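Local coordinates for cystathionine beta-lyase family protein, YNBB B.subtilis ortholog (Clostridium acetobutylicum, PDB 3HVY) that is probably a pyridoxal-phosphate-dependent lyase of the cystathionine beta-lyase and methionine gamma-lyase kind, and may take part in aluminium resistance, at residues K48-K51 with A52-E56; R81-A84 with N85-T89; G111-R114 with P115-M119; V264-A267 with T268-V271; A308-C311 with A312-E316. All coordinates share one frame; numbering follows the deposited sequence.

Contact 1: K48-K51 with A52-E56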
# COMPACT_ATOMS: atom_id res chain seq x y z
N LYS D 48 -27.78 1.53 11.83
CA LYS D 48 -27.32 0.20 12.27
C LYS D 48 -25.77 0.07 12.21
O LYS D 48 -25.12 -0.53 13.09
CB LYS D 48 -28.01 -0.82 11.34
CG LYS D 48 -27.52 -2.22 11.36
CD LYS D 48 -28.58 -3.21 10.77
CE LYS D 48 -28.81 -3.13 9.28
NZ LYS D 48 -29.65 -4.33 8.72
N VAL D 49 -25.18 0.60 11.14
CA VAL D 49 -23.76 0.48 10.94
C VAL D 49 -23.02 1.40 11.92
O VAL D 49 -22.08 0.98 12.56
CB VAL D 49 -23.33 0.71 9.43
CG1 VAL D 49 -21.84 0.76 9.31
CG2 VAL D 49 -23.88 -0.45 8.52
N LEU D 50 -23.46 2.64 12.04
CA LEU D 50 -22.84 3.57 12.96
C LEU D 50 -22.84 2.97 14.37
O LEU D 50 -21.82 3.01 15.09
CB LEU D 50 -23.62 4.88 12.94
CG LEU D 50 -23.16 5.98 13.89
CD1 LEU D 50 -21.67 6.32 13.61
CD2 LEU D 50 -24.09 7.22 13.83
N LYS D 51 -23.96 2.43 14.81
CA LYS D 51 -24.00 1.85 16.17
C LYS D 51 -22.98 0.71 16.34
O LYS D 51 -22.37 0.57 17.38
CB LYS D 51 -25.37 1.28 16.51
CG LYS D 51 -26.48 2.27 16.69
CD LYS D 51 -27.70 1.63 17.38
CE LYS D 51 -28.16 0.34 16.73
NZ LYS D 51 -29.41 -0.21 17.36
N ALA D 52 -22.87 -0.15 15.33
CA ALA D 52 -21.93 -1.27 15.36
C ALA D 52 -20.47 -0.72 15.52
O ALA D 52 -19.67 -1.22 16.36
CB ALA D 52 -22.10 -2.12 14.12
N PHE D 53 -20.12 0.32 14.77
CA PHE D 53 -18.80 0.94 14.92
C PHE D 53 -18.55 1.40 16.38
O PHE D 53 -17.53 1.11 16.99
CB PHE D 53 -18.68 2.15 13.99
CG PHE D 53 -18.10 1.84 12.61
CD1 PHE D 53 -18.85 1.22 11.62
CD2 PHE D 53 -16.80 2.21 12.29
CE1 PHE D 53 -18.33 0.96 10.38
CE2 PHE D 53 -16.25 1.97 11.04
CZ PHE D 53 -17.01 1.32 10.08
N GLN D 54 -19.53 2.11 16.90
CA GLN D 54 -19.44 2.72 18.23
C GLN D 54 -19.46 1.68 19.32
O GLN D 54 -18.71 1.81 20.27
CB GLN D 54 -20.58 3.72 18.39
CG GLN D 54 -20.50 4.82 17.31
CD GLN D 54 -21.44 5.96 17.62
OE1 GLN D 54 -22.49 5.74 18.23
NE2 GLN D 54 -21.09 7.17 17.20
N GLU D 55 -20.21 0.59 19.14
CA GLU D 55 -20.20 -0.47 20.15
C GLU D 55 -18.88 -1.24 20.16
O GLU D 55 -18.48 -1.73 21.19
CB GLU D 55 -21.42 -1.38 20.02
CG GLU D 55 -22.74 -0.59 20.36
CD GLU D 55 -24.05 -1.27 19.95
OE1 GLU D 55 -24.03 -2.40 19.40
OE2 GLU D 55 -25.11 -0.64 20.18
N GLU D 56 -18.17 -1.28 19.05
CA GLU D 56 -16.87 -1.92 19.03
C GLU D 56 -15.73 -0.92 19.33
O GLU D 56 -14.57 -1.28 19.32
CB GLU D 56 -16.66 -2.66 17.70
CG GLU D 56 -15.33 -3.45 17.54
CD GLU D 56 -15.12 -4.58 18.56
OE1 GLU D 56 -16.13 -5.06 19.15
OE2 GLU D 56 -13.94 -4.99 18.75
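Val49 runs alongside Phe53, one turn on, near the C-terminal end of the long helix 18-55. The valine's CG1, placed anti to the backbone N (chi1 173°), meets the ring at its CE1 corner, 3.7 Å from Val49 CG1 to Phe53 CE1, while Val49 O lies in plane at the ring edge. Pro298 packs on Val49 and Leu294 on Phe53, both from helix 287-317. On the next flank Leu50 and Gln54 cross obliquely: Leu50 CD1 comes within 3.7 Å of Gln54 NE2, and the glutamine chain runs out extended over the leucine. OE1 of Gln54 bonds to Tyr14 of the second subunit and NE2 to the carbonyl of Ser356 of that subunit, so the leucine lies beside an amide whose polar atoms are used at a subunit interface. Lys51 and Glu55 do not join their charges; Lys51 NZ bonds to Ser9 of the second subunit and Glu55 OE1 turns to helix 74-87. Regular i to i+4 bonds hold the backbone beneath, and the one from Glu55 N to Lys51 O measures 2.8 Å. Glu55 CG folds back over that same carbonyl, 3.2 Å from Lys51 O.

Contact 2: R81-A84 with N85-T89. With NA (sodium ion), chain X; EDO (1,2-ethanediol), chain Z.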
# COMPACT_ATOMS: atom_id res chain seq x y z
N ARG D 81 -15.97 -8.40 14.43
CA ARG D 81 -16.98 -8.15 15.46
C ARG D 81 -18.03 -7.14 14.98
O ARG D 81 -19.22 -7.30 15.24
CB ARG D 81 -16.34 -7.69 16.75
CG ARG D 81 -15.64 -8.82 17.46
CD ARG D 81 -15.22 -8.44 18.88
NE ARG D 81 -14.02 -7.60 18.87
CZ ARG D 81 -12.77 -8.08 18.78
NH1 ARG D 81 -12.50 -9.37 18.78
NH2 ARG D 81 -11.76 -7.23 18.76
N VAL D 82 -17.60 -6.14 14.22
CA VAL D 82 -18.55 -5.13 13.69
C VAL D 82 -19.56 -5.80 12.72
O VAL D 82 -20.77 -5.59 12.84
CB VAL D 82 -17.79 -3.94 13.03
CG1 VAL D 82 -18.74 -3.06 12.21
CG2 VAL D 82 -17.04 -3.10 14.16
N TYR D 83 -19.07 -6.62 11.79
CA TYR D 83 -19.94 -7.31 10.88
C TYR D 83 -20.88 -8.26 11.64
O TYR D 83 -22.07 -8.34 11.32
CB TYR D 83 -19.15 -8.14 9.89
CG TYR D 83 -18.79 -7.51 8.56
CD1 TYR D 83 -18.02 -6.37 8.47
CD2 TYR D 83 -19.14 -8.15 7.35
CE1 TYR D 83 -17.62 -5.86 7.19
CE2 TYR D 83 -18.77 -7.65 6.12
CZ TYR D 83 -18.04 -6.49 6.04
OH TYR D 83 -17.67 -6.01 4.77
N ALA D 84 -20.37 -9.03 12.60
CA ALA D 84 -21.24 -9.95 13.39
C ALA D 84 -22.39 -9.14 14.06
O ALA D 84 -23.57 -9.55 14.08
CB ALA D 84 -20.42 -10.68 14.43
N ASN D 85 -22.05 -7.98 14.57
CA ASN D 85 -23.06 -7.11 15.18
C ASN D 85 -24.10 -6.66 14.13
O ASN D 85 -25.32 -6.77 14.35
CB ASN D 85 -22.37 -5.89 15.76
CG ASN D 85 -23.25 -5.12 16.74
OD1 ASN D 85 -24.45 -5.41 16.89
ND2 ASN D 85 -22.64 -4.18 17.46
N ILE D 86 -23.64 -6.20 12.98
CA ILE D 86 -24.54 -5.71 11.93
C ILE D 86 -25.50 -6.81 11.46
O ILE D 86 -26.71 -6.60 11.31
CB ILE D 86 -23.76 -5.15 10.72
CG1 ILE D 86 -23.06 -3.85 11.15
CG2 ILE D 86 -24.69 -4.93 9.50
CD1 ILE D 86 -21.95 -3.36 10.16
N PHE D 87 -24.95 -8.00 11.27
CA PHE D 87 -25.74 -9.12 10.78
C PHE D 87 -26.50 -9.87 11.87
O PHE D 87 -27.25 -10.80 11.59
CB PHE D 87 -24.83 -10.09 10.00
CG PHE D 87 -24.47 -9.61 8.62
CD1 PHE D 87 -25.41 -9.64 7.61
CD2 PHE D 87 -23.21 -9.12 8.34
CE1 PHE D 87 -25.10 -9.21 6.31
CE2 PHE D 87 -22.89 -8.68 7.08
CZ PHE D 87 -23.83 -8.74 6.04
N ASN D 88 -26.27 -9.48 13.11
CA ASN D 88 -26.84 -10.14 14.29
C ASN D 88 -26.51 -11.63 14.36
O ASN D 88 -27.39 -12.46 14.61
CB ASN D 88 -28.34 -9.86 14.38
CG ASN D 88 -28.62 -8.39 14.60
OD1 ASN D 88 -28.07 -7.80 15.52
ND2 ASN D 88 -29.47 -7.80 13.77
N THR D 89 -25.23 -11.93 14.14
CA THR D 89 -24.71 -13.29 14.17
C THR D 89 -23.73 -13.44 15.34
O THR D 89 -23.25 -12.44 15.88
CB THR D 89 -23.95 -13.63 12.87
OG1 THR D 89 -22.79 -12.78 12.72
CG2 THR D 89 -24.86 -13.54 11.69
NA NA X . -26.47 -6.41 16.34
C1 EDO Z . -31.70 -4.71 12.27
O1 EDO Z . -30.54 -4.97 13.11
C2 EDO Z . -32.42 -5.93 11.73
O2 EDO Z . -33.52 -6.29 12.59
O HOH W 1 -27.73 -5.46 18.16
O HOH W 2 -25.46 -8.46 17.68
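The backbone of 81-89 runs as the last turns of helix 74-87 and ends in a Schellman motif, in which Asn88 takes positive phi and Thr89 N reaches back to Ala84 O at 2.9 Å. Across the final turns, Val82 CG1 touches Ile86 CD1 at 3.8 Å on the flank facing helix 18-55, where Ala52 packs against both residues. On another flank Tyr83 and Phe87 are neighbours, and Tyr83 CD2 approaches the edge of the Phe87 ring, 3.8 Å from Phe87 CE2; Tyr256 meets the phenylalanine ring from the sheet. The helix end also builds a sodium site. Asn85 gives two oxygens, its backbone O and its OD1, and with CG anti to the backbone N (chi1 -164°) the side chain bends back beside its own carbonyl to chelate the ion. Its ND2 is bonded to Glu55 OE1, so sodium at OD1 and this bond at ND2 together set which way round the amide lies. Asn88 OD1 is the third protein ligand and two waters complete the observed shell, while Asn88 ND2 bonds to Asp232 and to an ethanediol probably left from crystallisation. Sodium lies 2.3 Å from Asn88 OD1.

Contact 3: G111-R114 with P115-M119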
# COMPACT_ATOMS: atom_id res chain seq x y z
N GLY D 111 -16.36 -26.10 4.20
CA GLY D 111 -16.10 -26.21 5.62
C GLY D 111 -17.13 -26.94 6.43
O GLY D 111 -16.80 -27.58 7.46
N ASN D 112 -18.38 -26.88 5.98
CA ASN D 112 -19.51 -27.41 6.72
C ASN D 112 -20.10 -28.69 6.17
O ASN D 112 -21.20 -29.09 6.53
CB ASN D 112 -20.54 -26.28 6.90
CG ASN D 112 -20.10 -25.26 7.95
OD1 ASN D 112 -20.09 -25.60 9.12
ND2 ASN D 112 -19.68 -24.02 7.55
N LEU D 113 -19.32 -29.37 5.33
CA LEU D 113 -19.72 -30.62 4.70
C LEU D 113 -18.58 -31.63 4.77
O LEU D 113 -17.41 -31.27 4.73
CB LEU D 113 -20.11 -30.41 3.23
CG LEU D 113 -21.46 -29.68 3.10
CD1 LEU D 113 -21.60 -29.03 1.73
CD2 LEU D 113 -22.65 -30.57 3.48
N ARG D 114 -18.96 -32.89 4.84
CA ARG D 114 -18.04 -34.01 4.92
C ARG D 114 -18.51 -35.14 4.00
O ARG D 114 -19.66 -35.16 3.52
CB ARG D 114 -17.95 -34.55 6.36
CG ARG D 114 -17.43 -33.50 7.38
CD ARG D 114 -15.97 -33.12 7.20
NE ARG D 114 -15.53 -32.34 8.37
CZ ARG D 114 -15.57 -31.02 8.48
NH1 ARG D 114 -16.01 -30.28 7.49
NH2 ARG D 114 -15.16 -30.42 9.60
N PRO D 115 -17.62 -36.08 3.72
CA PRO D 115 -18.04 -37.17 2.87
C PRO D 115 -19.28 -37.88 3.41
O PRO D 115 -19.37 -38.15 4.62
CB PRO D 115 -16.81 -38.10 2.89
CG PRO D 115 -15.66 -37.22 3.24
CD PRO D 115 -16.21 -36.19 4.15
N ASN D 116 -20.18 -38.24 2.49
CA ASN D 116 -21.45 -38.90 2.76
C ASN D 116 -22.53 -37.95 3.24
O ASN D 116 -23.67 -38.37 3.39
CB ASN D 116 -21.35 -40.09 3.72
CG ASN D 116 -20.38 -41.11 3.25
OD1 ASN D 116 -20.35 -41.45 2.07
ND2 ASN D 116 -19.54 -41.59 4.15
N ASP D 117 -22.18 -36.67 3.44
CA ASP D 117 -23.16 -35.65 3.71
C ASP D 117 -23.82 -35.27 2.39
O ASP D 117 -23.24 -35.44 1.32
CB ASP D 117 -22.55 -34.37 4.26
CG ASP D 117 -22.11 -34.46 5.70
OD1 ASP D 117 -22.39 -35.44 6.38
OD2 ASP D 117 -21.52 -33.45 6.17
N THR D 118 -25.06 -34.78 2.47
CA THR D 118 -25.74 -34.22 1.31
C THR D 118 -26.00 -32.73 1.46
O THR D 118 -26.42 -32.27 2.52
CB THR D 118 -27.06 -34.90 1.04
OG1 THR D 118 -26.85 -36.30 0.86
CG2 THR D 118 -27.71 -34.31 -0.22
N MSE D 119 -25.70 -31.99 0.39
CA MSE D 119 -26.00 -30.56 0.26
C MSE D 119 -27.23 -30.44 -0.65
O MSE D 119 -27.34 -31.13 -1.66
CB MSE D 119 -24.84 -29.83 -0.43
CG MSE D 119 -25.12 -28.41 -0.78
SE MSE D 119 -23.68 -27.61 -1.87
CE MSE D 119 -24.64 -25.94 -2.36
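Arg114 and Asp117 are the ends of a type II beta turn that reverses the chain between helix 101-111 and strand 118-121, with Pro115 and Asn116 at its corners. Two hydrogen bonds join these ends. Asp117 N bonds to Arg114 O at 2.9 Å, closing the turn, and the aspartate answers with its side chain: Asp117 OD2 accepts from Arg114 N, also at 2.9 Å, but the donor stands well above the carboxylate plane, 53° out of it. The chi1 of -75° sets the carboxylate beside the backbone N of Asp117, from where it can turn back across the mouth of the turn.

A second set of polar bonds comes from the guanidinium. Bent at chi2, the Arg114 chain doubles back along the preceding loop, and NH1 holds two carbonyls, Gly111 O at 2.8 Å and Leu113 O at 3.2 Å. Both oxygens lie close to the guanidinium plane. NH2 bonds to Gln266 of the same chain and makes a salt bridge with Glu147 of the third subunit.

Apolar contact falls to Leu113. Its CD2 branch rests on Asp117 CB at 3.9 Å and its CD1 branch on CB of Met119, which is present as selenomethionine, at 4.0 Å; Leu179 of strand 177-183 backs Leu113 and Met119.

Backbone amide and carbonyl of Arg114 are thus both taken up by Asp117, while its side chain ties the helix end to a neighbouring subunit. Its positive charge is probably balanced by Glu147 of the third subunit, and the bonds from NH1 and NH2 restrict rotation of the group.

Contact 4: V264-A267 with T268-V271. With EDO (1,2-ethanediol), chain S.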
# COMPACT_ATOMS: atom_id res chain seq x y z
N VAL D 264 -18.99 -20.68 11.06
CA VAL D 264 -18.01 -19.73 10.56
C VAL D 264 -16.64 -20.31 10.83
O VAL D 264 -15.78 -20.34 9.94
CB VAL D 264 -18.16 -18.34 11.23
CG1 VAL D 264 -17.03 -17.40 10.76
CG2 VAL D 264 -19.54 -17.76 10.87
N THR D 265 -16.43 -20.83 12.04
CA THR D 265 -15.13 -21.41 12.37
C THR D 265 -14.75 -22.56 11.43
O THR D 265 -13.58 -22.66 11.00
CB THR D 265 -15.09 -21.86 13.79
OG1 THR D 265 -15.13 -20.71 14.59
CG2 THR D 265 -13.79 -22.65 14.12
N GLN D 266 -15.70 -23.45 11.11
CA GLN D 266 -15.36 -24.53 10.19
C GLN D 266 -14.93 -24.01 8.79
O GLN D 266 -14.06 -24.60 8.10
CB GLN D 266 -16.47 -25.53 10.08
CG GLN D 266 -16.68 -26.47 11.29
CD GLN D 266 -15.42 -27.21 11.73
OE1 GLN D 266 -14.77 -27.92 10.96
NE2 GLN D 266 -15.07 -27.04 12.99
N ALA D 267 -15.62 -22.98 8.33
CA ALA D 267 -15.29 -22.32 7.08
C ALA D 267 -13.88 -21.78 7.13
O ALA D 267 -13.16 -21.88 6.12
CB ALA D 267 -16.30 -21.18 6.76
N THR D 268 -13.48 -21.19 8.26
CA THR D 268 -12.12 -20.66 8.33
C THR D 268 -11.02 -21.72 8.09
O THR D 268 -9.91 -21.38 7.64
CB THR D 268 -11.79 -19.90 9.62
OG1 THR D 268 -11.73 -20.83 10.70
CG2 THR D 268 -12.82 -18.73 9.90
N PHE D 269 -11.27 -22.96 8.46
CA PHE D 269 -10.29 -24.05 8.28
C PHE D 269 -10.15 -24.45 6.85
O PHE D 269 -9.10 -25.03 6.45
CB PHE D 269 -10.62 -25.29 9.14
CG PHE D 269 -10.61 -25.03 10.63
CD1 PHE D 269 -9.64 -24.25 11.22
CD2 PHE D 269 -11.58 -25.61 11.45
CE1 PHE D 269 -9.64 -24.02 12.60
CE2 PHE D 269 -11.59 -25.38 12.82
CZ PHE D 269 -10.61 -24.61 13.39
N ARG D 270 -11.20 -24.20 6.06
CA ARG D 270 -11.11 -24.36 4.59
C ARG D 270 -10.38 -23.19 3.93
O ARG D 270 -9.65 -23.36 2.94
CB ARG D 270 -12.50 -24.46 3.99
CG ARG D 270 -12.55 -24.26 2.50
CD ARG D 270 -11.81 -25.34 1.71
NE ARG D 270 -11.67 -24.89 0.32
CZ ARG D 270 -11.60 -25.71 -0.71
NH1 ARG D 270 -11.66 -27.01 -0.54
NH2 ARG D 270 -11.48 -25.22 -1.94
N VAL D 271 -10.58 -22.00 4.49
CA VAL D 271 -9.95 -20.82 3.94
C VAL D 271 -8.46 -20.85 4.14
O VAL D 271 -7.72 -20.45 3.26
CB VAL D 271 -10.56 -19.50 4.48
CG1 VAL D 271 -9.78 -18.28 3.89
CG2 VAL D 271 -12.06 -19.41 4.11
C1 EDO S . -12.12 -29.84 1.35
O1 EDO S . -12.20 -28.69 2.21
C2 EDO S . -10.72 -30.35 1.44
O2 EDO S . -9.91 -29.83 0.37
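The Phe269 ring lies over the turn of helix 261-271 that precedes it. One face carries Thr265 O, 3.6 Å above the ring plane and offset toward the rim, with Thr268 OG1 above the same face. The Gln266 amide comes to the edge, its plane turned 70° from the ring, and Gln266 NE2 is 3.9 Å from Phe269 CE2. Thr265 runs alongside, Thr265 CG2 lying 3.7 Å from Phe269 CE2. At the edge of the Arg270 guanidinium sits an ethanediol, probably from the crystallisation liquor, whose O1 takes a weak bond from Arg270 NH1.

Thr265 O is also where polar bonds gather. Thr268 OG1, placed between its own backbone N and carbonyl carbon (chi1 69°), donates to it at 2.6 Å, whereas Phe269 N makes two weak bonds, to Thr265 O at 3.4 Å and to Gln266 O at 3.3 Å. The hydroxyl therefore supplements a stretched turn of the helix. Two residues on, Ala267 O takes a regular bond from Val271 N at 3.1 Å and a weak one from Arg270 N.

Val264, Thr268 and Val271 turn to Phe93 of strand 91-95, while Arg270 packs on helix 101-111 and makes a cation-pi contact with Phe110. Gln266 NE2 and Arg270 NH2 bond to the carbonyls of Lys141 and Thr272 of the third subunit, respectively, so the helix lies between the edge of the large sheet, helix 101-111 and a neighbouring subunit.

Contact 5: A308-C311 with A312-E316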
# COMPACT_ATOMS: atom_id res chain seq x y z
N ALA D 308 -31.30 1.01 -10.35
CA ALA D 308 -32.02 -0.15 -10.86
C ALA D 308 -33.53 0.18 -11.13
O ALA D 308 -34.10 -0.12 -12.18
CB ALA D 308 -31.88 -1.33 -9.84
N VAL D 309 -34.15 0.83 -10.15
CA VAL D 309 -35.56 1.21 -10.17
C VAL D 309 -35.85 2.23 -11.24
O VAL D 309 -36.84 2.13 -11.93
CB VAL D 309 -36.00 1.70 -8.73
CG1 VAL D 309 -37.37 2.41 -8.75
CG2 VAL D 309 -35.98 0.50 -7.69
N PHE D 310 -34.99 3.24 -11.37
CA PHE D 310 -35.10 4.22 -12.46
C PHE D 310 -34.91 3.52 -13.81
O PHE D 310 -35.66 3.73 -14.77
CB PHE D 310 -34.04 5.31 -12.30
CG PHE D 310 -33.94 6.25 -13.49
CD1 PHE D 310 -34.90 7.21 -13.73
CD2 PHE D 310 -32.91 6.11 -14.41
CE1 PHE D 310 -34.81 8.05 -14.83
CE2 PHE D 310 -32.83 6.91 -15.53
CZ PHE D 310 -33.77 7.89 -15.74
N CYS D 311 -33.92 2.65 -13.90
CA CYS D 311 -33.75 1.89 -15.16
C CYS D 311 -35.03 1.09 -15.53
O CYS D 311 -35.49 1.12 -16.68
CB CYS D 311 -32.55 0.96 -15.02
SG CYS D 311 -32.26 -0.07 -16.48
N ALA D 312 -35.55 0.32 -14.58
CA ALA D 312 -36.80 -0.41 -14.71
C ALA D 312 -37.92 0.47 -15.31
O ALA D 312 -38.60 0.05 -16.23
CB ALA D 312 -37.27 -0.97 -13.29
N ARG D 313 -38.15 1.65 -14.72
CA ARG D 313 -39.23 2.50 -15.20
C ARG D 313 -38.96 3.09 -16.56
O ARG D 313 -39.83 3.00 -17.44
CB ARG D 313 -39.59 3.63 -14.24
CG ARG D 313 -40.83 4.39 -14.67
CD ARG D 313 -42.01 3.46 -14.96
NE ARG D 313 -43.30 4.19 -15.01
CZ ARG D 313 -44.49 3.66 -15.30
NH1 ARG D 313 -44.64 2.36 -15.61
NH2 ARG D 313 -45.54 4.47 -15.36
N ILE D 314 -37.77 3.66 -16.78
CA ILE D 314 -37.51 4.27 -18.06
C ILE D 314 -37.49 3.25 -19.22
O ILE D 314 -38.01 3.52 -20.28
CB ILE D 314 -36.27 5.18 -18.07
CG1 ILE D 314 -36.37 6.18 -19.24
CG2 ILE D 314 -34.93 4.37 -18.10
CD1 ILE D 314 -35.16 7.22 -19.30
N MSE D 315 -36.95 2.06 -19.01
CA MSE D 315 -36.92 1.09 -20.11
C MSE D 315 -38.37 0.63 -20.38
O MSE D 315 -38.76 0.35 -21.51
CB MSE D 315 -36.00 -0.08 -19.78
CG MSE D 315 -34.53 0.32 -19.55
SE MSE D 315 -33.80 1.26 -21.05
CE MSE D 315 -33.64 -0.22 -22.30
N GLU D 316 -39.17 0.54 -19.33
CA GLU D 316 -40.59 0.23 -19.49
C GLU D 316 -41.34 1.33 -20.27
O GLU D 316 -42.11 1.04 -21.20
CB GLU D 316 -41.19 0.01 -18.12
CG GLU D 316 -42.66 -0.19 -18.05
CD GLU D 316 -43.05 -0.72 -16.71
OE1 GLU D 316 -42.97 0.02 -15.71
OE2 GLU D 316 -43.38 -1.91 -16.68
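Two successive turns near the C-terminal end of the long helix 287-317 make up this contact. The backbone is regular alpha helix: Ala312 N bonds to Ala308 O at 2.8 Å and Ile314 N to Phe310 O at 2.9 Å, the latter nearly straight at 176°.

Ile314 leans along the ring of Phe310. Ile314 CD1 meets the far end of the ring, 3.9 Å from Phe310 CZ, while its CG2 branch stands over one face, offset toward the rim. That branch sits between the backbone N and the carbonyl carbon of its own residue, which turns it back toward the preceding turn and the carbonyl of Phe310. Ala27 of helix 18-55 packs against both side chains, and Leu419 of helix 411-422 touches the isoleucine.

A quarter-turn away, Cys311 SG rests on CG of Met315, a selenomethionine, at 3.8 Å. Met315 CG lies 3.1 Å from Cys311 O before the chain bends away toward SE, and Ile337 of strand 334-338 covers this pair.

On the more exposed flank, Arg313 NH1 forms a salt bridge with Glu316 OE1 at 2.9 Å. The carboxylate oxygen lies in the guanidinium plane, although the arginine nitrogen stands above the carboxylate plane. Asp30 takes Arg313 NE in a second salt bridge and Tyr326 adds a cation-pi contact, limiting its rotation. Apolar i to i+4 pairs and a charged i to i+3 pair are what is expected of a largely buried helix with one partly exposed edge, packed between helices 18-55 and 411-422 and strand 334-338.

Overall arrangement
Each of the five contacts is local, closing no more than a helical turn or a beta turn, and they follow one another along the chain without nesting or crossing. Contacts 1 and 2 sit on consecutive helices, 18-55 and 74-87, which touch through Glu56 with Arg81, a salt bridge, and through Ala52 against Ile86. Contact 3 carries the chain from helix 101-111 into strand 118-121 of the seven-stranded sheet. It packs against contact 4, on helix 261-271, through Gly111 and Asn112 on Gln266, and both reach the third subunit, whereas contact 1 faces the second. Contact 5 lies beyond the chain's centre from contacts 2, 3 and 4, beside the five-stranded antiparallel sheet.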